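Local coordinates for protein enoyl-CoA hydratase/carnithine racemase (Magnetospirillum magneticum, PDB 4NEK) that probably acts as a crotonase-family enoyl-CoA isomerase, shifting the double bond in the acyl chain of enoyl-CoA substrates, at residues C[149-152]-C[153-156]; C[73-76]-C[77-80]; C[54-57]-C[58-61]. All blocks are in the same frame, centred on the assembly; numbering follows the deposited sequence.

How the contacts relate
None of the three contacts nests in or crosses another: each is a local turn or helix segment, and they follow in series along the chain. The first met from the N terminus is contact 3 (54-61), which closes the reversal leaving strand 50-54 of the mixed sheet. Contact 2 (73-80) comes next and closes the tight turn that leads into helix 79-88. Much later, contact 1 (149-156) runs along the short helix packed beside helix 139-147. Their centres lie 24 to 26 Å apart. Contacts 1 and 2 both reach the second subunit, whereas contact 3 is held within its own chain, against strand 13-18 and its neighbours.

Contact 1 (C[149-152]-C[153-156]); sequences HRRA and AEML
His149 starts the helix by giving its carbonyl to Ala153, with Ala153 N 2.8 Å from His149 O. Its imidazole NE2 is hydrogen-bonded to Asp114 of the second subunit. Arg150 repeats the backbone pattern more loosely, since Glu154 N stands 3.3 Å from Arg150 O in a weak bond, and its guanidinium also leaves for the second subunit, where Gly171 and Cys113 offer backbone carbonyls.

Arg151 carries the side-chain contact. Its CG lies anti to the backbone N (chi1 180°), and bends at chi2 and chi3 fold the chain back alongside Glu154, whose own chain is extended beyond CG. The two point the same way, and Arg151 NH1 reaches Glu154 OE2 at 2.6 Å in a salt bridge. OE2 is met on its syn side, somewhat out of the carboxylate plane, and lies near the guanidinium edge but tilted from its plane. The two planes are nearly perpendicular (88°), the geometry of a single-N-H bridge and not of a paired one; OE1 stays farther from NH1. Arg151 CD also packs against the carboxylate, 3.6 Å from Glu154 OE2.

Ala152 O then accepts from Leu156 N at 2.9 Å and weakly from Met155 N, while the side chain of Met155, a selenomethionine in the crystal, packs on Met143 of helix 139-147. A glutamine in place of Glu154 would probably leave Arg151 without this negative mate beside NH1. Asn174 O and Glu168 of the second subunit bind the same guanidinium, NH1 and NH2 respectively, so carboxylates from two chains flank one guanidinium, which probably favours its positive charge at the subunit interface.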
# COMPACT_ATOMS: atom_id res chain seq x y z
N HIS C 149 11.71 6.70 -12.50
CA HIS C 149 13.05 7.21 -12.49
C HIS C 149 13.54 7.60 -11.08
O HIS C 149 14.69 7.40 -10.74
CB HIS C 149 13.14 8.39 -13.44
CG HIS C 149 14.51 8.95 -13.50
ND1 HIS C 149 15.52 8.35 -14.21
CD2 HIS C 149 15.07 9.98 -12.83
CE1 HIS C 149 16.65 9.01 -14.01
NE2 HIS C 149 16.40 10.00 -13.17
N ARG C 150 12.66 8.18 -10.28
CA ARG C 150 13.07 8.69 -9.00
C ARG C 150 13.35 7.62 -7.98
O ARG C 150 14.32 7.72 -7.24
CB ARG C 150 12.06 9.67 -8.44
CG ARG C 150 12.35 11.01 -9.08
CD ARG C 150 11.12 11.76 -9.43
NE ARG C 150 10.27 10.97 -10.29
CZ ARG C 150 10.43 10.84 -11.59
NH1 ARG C 150 11.44 11.43 -12.22
NH2 ARG C 150 9.57 10.11 -12.25
N ARG C 151 12.52 6.58 -7.93
CA ARG C 151 12.79 5.53 -6.99
C ARG C 151 14.02 4.73 -7.49
O ARG C 151 14.83 4.30 -6.68
CB ARG C 151 11.54 4.69 -6.73
CG ARG C 151 11.77 3.54 -5.73
CD ARG C 151 11.80 4.00 -4.27
NE ARG C 151 10.44 4.35 -3.81
CZ ARG C 151 10.14 5.30 -2.91
NH1 ARG C 151 11.09 6.01 -2.30
NH2 ARG C 151 8.86 5.54 -2.60
N ALA C 152 14.19 4.61 -8.81
CA ALA C 152 15.37 3.97 -9.35
C ALA C 152 16.62 4.79 -9.09
O ALA C 152 17.68 4.24 -8.94
CB ALA C 152 15.23 3.73 -10.85
N ALA C 153 16.50 6.10 -9.02
CA ALA C 153 17.65 6.92 -8.66
C ALA C 153 18.11 6.69 -7.22
O ALA C 153 19.29 6.80 -6.97
CB ALA C 153 17.36 8.41 -8.84
N GLU C 154 17.22 6.39 -6.27
CA GLU C 154 17.67 5.97 -4.95
C GLU C 154 18.59 4.74 -5.04
O GLU C 154 19.58 4.62 -4.32
CB GLU C 154 16.53 5.61 -4.02
CG GLU C 154 15.72 6.78 -3.52
CD GLU C 154 14.57 6.36 -2.59
OE1 GLU C 154 14.76 5.51 -1.68
OE2 GLU C 154 13.45 6.88 -2.76
N MSE C 155 18.26 3.84 -5.94
CA MSE C 155 19.01 2.59 -6.05
C MSE C 155 20.29 2.77 -6.76
O MSE C 155 21.32 2.30 -6.30
CB MSE C 155 18.20 1.56 -6.82
CG MSE C 155 16.82 1.26 -6.22
SE MSE C 155 15.67 0.23 -7.45
CE MSE C 155 16.93 -0.95 -8.27
N LEU C 156 20.26 3.49 -7.88
CA LEU C 156 21.38 3.56 -8.78
C LEU C 156 22.26 4.80 -8.61
O LEU C 156 23.47 4.75 -8.85
CB LEU C 156 20.88 3.51 -10.22
CG LEU C 156 20.10 2.27 -10.57
CD1 LEU C 156 19.74 2.26 -12.04
CD2 LEU C 156 20.88 1.01 -10.26

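Contact 2 (C[73-76]-C[77-80]); sequences EALS and GSVA
Ser78 and Leu75 close a type II beta turn, in which Ser78 N is bonded to Leu75 O at 3.0 Å. The Ser78 side chain doubles this link. Ser78 CB points toward the preceding segment and sits 3.2 Å from Leu75 O and 3.6 Å from Ala74 O. At the tip, Ser78 OG is folded between the backbone N and the carbonyl carbon (chi1 70°), which carries it over to Leu75 O at 2.7 Å, as donor. The carbonyl oxygen is thus gripped twice by one residue: OG comes only 16° from the carbonyl plane, while the N-H arrives from above it. Ser78 OG also touches Leu75 CD1 at 3.6 Å and accepts from Asp81 N, making Ser78 the N-cap of the coming helix. Gly77, with positive phi (75°), takes the turn corner that favours glycine, and its N is bonded to Asp81 OD2. Leu75 CD1 also reaches Ala80 CB, 4.3 Å away. The turn thus bridges the loop after helix 66-69 and the start of helix 79-88, where Val79 and Ala80 pack on helix 29-44, while Leu75 packs on Phe226 and Ser76 on Ala223 of the second subunit, whose Asp227 is hydrogen-bonded by Leu75 N and Ser76 OG.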
# COMPACT_ATOMS: atom_id res chain seq x y z
N GLU C 73 39.67 -6.76 -16.95
CA GLU C 73 40.09 -5.87 -18.02
C GLU C 73 38.88 -5.22 -18.67
O GLU C 73 38.92 -4.07 -19.05
CB GLU C 73 41.02 -6.57 -19.02
CG GLU C 73 40.43 -7.67 -19.94
CD GLU C 73 40.85 -9.09 -19.50
OE1 GLU C 73 40.65 -9.43 -18.29
OE2 GLU C 73 41.38 -9.86 -20.35
N ALA C 74 37.77 -5.95 -18.74
CA ALA C 74 36.55 -5.46 -19.40
C ALA C 74 35.32 -6.22 -18.92
O ALA C 74 35.41 -7.36 -18.46
CB ALA C 74 36.67 -5.63 -20.91
N LEU C 75 34.16 -5.61 -19.06
CA LEU C 75 32.91 -6.33 -18.94
C LEU C 75 32.51 -6.89 -20.31
O LEU C 75 32.08 -8.05 -20.39
CB LEU C 75 31.82 -5.43 -18.35
CG LEU C 75 30.41 -6.05 -18.26
CD1 LEU C 75 30.40 -7.32 -17.41
CD2 LEU C 75 29.38 -5.06 -17.77
N SER C 76 32.66 -6.10 -21.38
CA SER C 76 32.31 -6.58 -22.74
C SER C 76 33.05 -7.83 -23.08
O SER C 76 34.26 -7.92 -22.89
CB SER C 76 32.66 -5.54 -23.81
OG SER C 76 31.97 -4.31 -23.57
N GLY C 77 32.32 -8.84 -23.51
CA GLY C 77 32.96 -10.11 -23.87
C GLY C 77 33.43 -10.98 -22.71
O GLY C 77 33.84 -12.10 -22.94
N SER C 78 33.29 -10.53 -21.46
CA SER C 78 33.65 -11.35 -20.32
C SER C 78 32.68 -12.51 -20.04
O SER C 78 31.59 -12.65 -20.59
CB SER C 78 33.71 -10.50 -19.06
OG SER C 78 32.41 -10.08 -18.67
N VAL C 79 33.12 -13.39 -19.17
CA VAL C 79 32.34 -14.51 -18.77
C VAL C 79 31.08 -14.02 -18.00
O VAL C 79 30.01 -14.63 -18.11
CB VAL C 79 33.23 -15.51 -17.99
CG1 VAL C 79 33.56 -15.02 -16.58
CG2 VAL C 79 32.59 -16.87 -17.93
N ALA C 80 31.18 -12.93 -17.27
CA ALA C 80 30.01 -12.39 -16.60
C ALA C 80 28.99 -11.93 -17.64
O ALA C 80 27.82 -12.19 -17.49
CB ALA C 80 30.39 -11.23 -15.69

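Contact 3 (C[54-57]-C[58-61]); sequences LGSQ and TDFS
Ser56 turns its OG in between its own backbone N and carbonyl carbon (chi1 80°), where the oxygen faces the backbone of Thr58 and Asp59, and Phe60 sets CG anti to its backbone N (chi1 -175°), which brings the ring back beside Gly55. Ser56 OG accepts two N-H groups at once, from Thr58 N at 2.9 Å and from Asp59 N at 2.8 Å, the first of these defining an ST turn. It also donates to a water that in turn donates a hydrogen bond to Asp59 OD2. That carboxylate oxygen has a second donor: Thr58 OG1 lies 2.8 Å from Asp59 OD2 and comes from above the carboxylate plane. Asp59 OD1 is taken by Ala101 N, so both oxygens of the acid are engaged.

The backbone folds back on itself here, the two short runs lying 161° apart in direction. Ser56 N returns the grip by donating to Asp59 O at 2.8 Å; the nitrogen lies almost in line with the C=O bond, though the N-H itself is bent away from that line. This reversal follows strand 50-54 of the crotonase fold and leads into the Phe-Ser-Ala-Gly sequence beginning at Phe60; in relatives the N-H of the residue after the motif's glycine forms part of the oxyanion hole, and the same is probable here.

Gly55 passes close to the returning chain: a CB here would clash with Asp59 O and Phe60 CA, so only glycine fits comfortably. Its CA instead makes a CA-H...O contact, with Gly55 CA 3.5 Å from Asp59 O. Phe60 CD1 approaches Gly55 N obliquely at 4.1 Å, and the ring packs on Met18 of strand 13-18 and Val98 of strand 94-98.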
# COMPACT_ATOMS: atom_id res chain seq x y z
N LEU C 54 18.76 -20.86 -7.30
CA LEU C 54 18.80 -20.81 -5.84
C LEU C 54 20.18 -20.39 -5.35
O LEU C 54 21.17 -20.52 -6.07
CB LEU C 54 18.56 -22.20 -5.25
CG LEU C 54 17.26 -22.85 -5.69
CD1 LEU C 54 17.11 -24.26 -5.12
CD2 LEU C 54 16.09 -22.01 -5.26
N GLY C 55 20.23 -19.94 -4.11
CA GLY C 55 21.50 -19.69 -3.46
C GLY C 55 21.75 -20.65 -2.31
O GLY C 55 21.34 -21.81 -2.33
N SER C 56 22.46 -20.14 -1.31
CA SER C 56 22.80 -20.93 -0.14
C SER C 56 21.59 -20.93 0.77
O SER C 56 20.52 -20.40 0.41
CB SER C 56 24.00 -20.33 0.56
OG SER C 56 23.65 -19.21 1.38
N GLN C 57 21.75 -21.49 1.95
CA GLN C 57 20.67 -21.47 2.93
C GLN C 57 20.58 -20.12 3.59
O GLN C 57 19.62 -19.87 4.30
CB GLN C 57 20.84 -22.58 3.98
CG GLN C 57 20.61 -24.00 3.45
CD GLN C 57 19.45 -24.10 2.44
OE1 GLN C 57 19.66 -24.26 1.24
NE2 GLN C 57 18.23 -23.98 2.93
N THR C 58 21.54 -19.24 3.37
CA THR C 58 21.45 -17.91 3.99
C THR C 58 21.56 -16.74 3.03
O THR C 58 21.30 -15.63 3.45
CB THR C 58 22.55 -17.69 5.03
OG1 THR C 58 23.82 -17.80 4.37
CG2 THR C 58 22.46 -18.73 6.13
N ASP C 59 21.98 -16.95 1.79
CA ASP C 59 22.21 -15.85 0.88
C ASP C 59 22.00 -16.24 -0.55
O ASP C 59 22.14 -17.37 -0.92
CB ASP C 59 23.64 -15.35 0.99
CG ASP C 59 23.94 -14.73 2.34
OD1 ASP C 59 23.57 -13.54 2.57
OD2 ASP C 59 24.58 -15.44 3.18
N PHE C 60 21.61 -15.28 -1.36
CA PHE C 60 21.45 -15.51 -2.76
C PHE C 60 22.80 -15.24 -3.43
O PHE C 60 23.42 -16.14 -3.96
CB PHE C 60 20.33 -14.61 -3.33
CG PHE C 60 20.01 -14.87 -4.77
CD1 PHE C 60 19.50 -16.06 -5.17
CD2 PHE C 60 20.23 -13.89 -5.74
CE1 PHE C 60 19.21 -16.30 -6.50
CE2 PHE C 60 19.93 -14.11 -7.08
CZ PHE C 60 19.43 -15.33 -7.45
N SER C 61 23.23 -13.98 -3.42
CA SER C 61 24.56 -13.63 -3.87
C SER C 61 24.92 -12.28 -3.43
O SER C 61 24.19 -11.31 -3.65
CB SER C 61 24.65 -13.66 -5.39
OG SER C 61 25.92 -13.22 -5.78
O HOH W 1 25.67 -17.93 2.22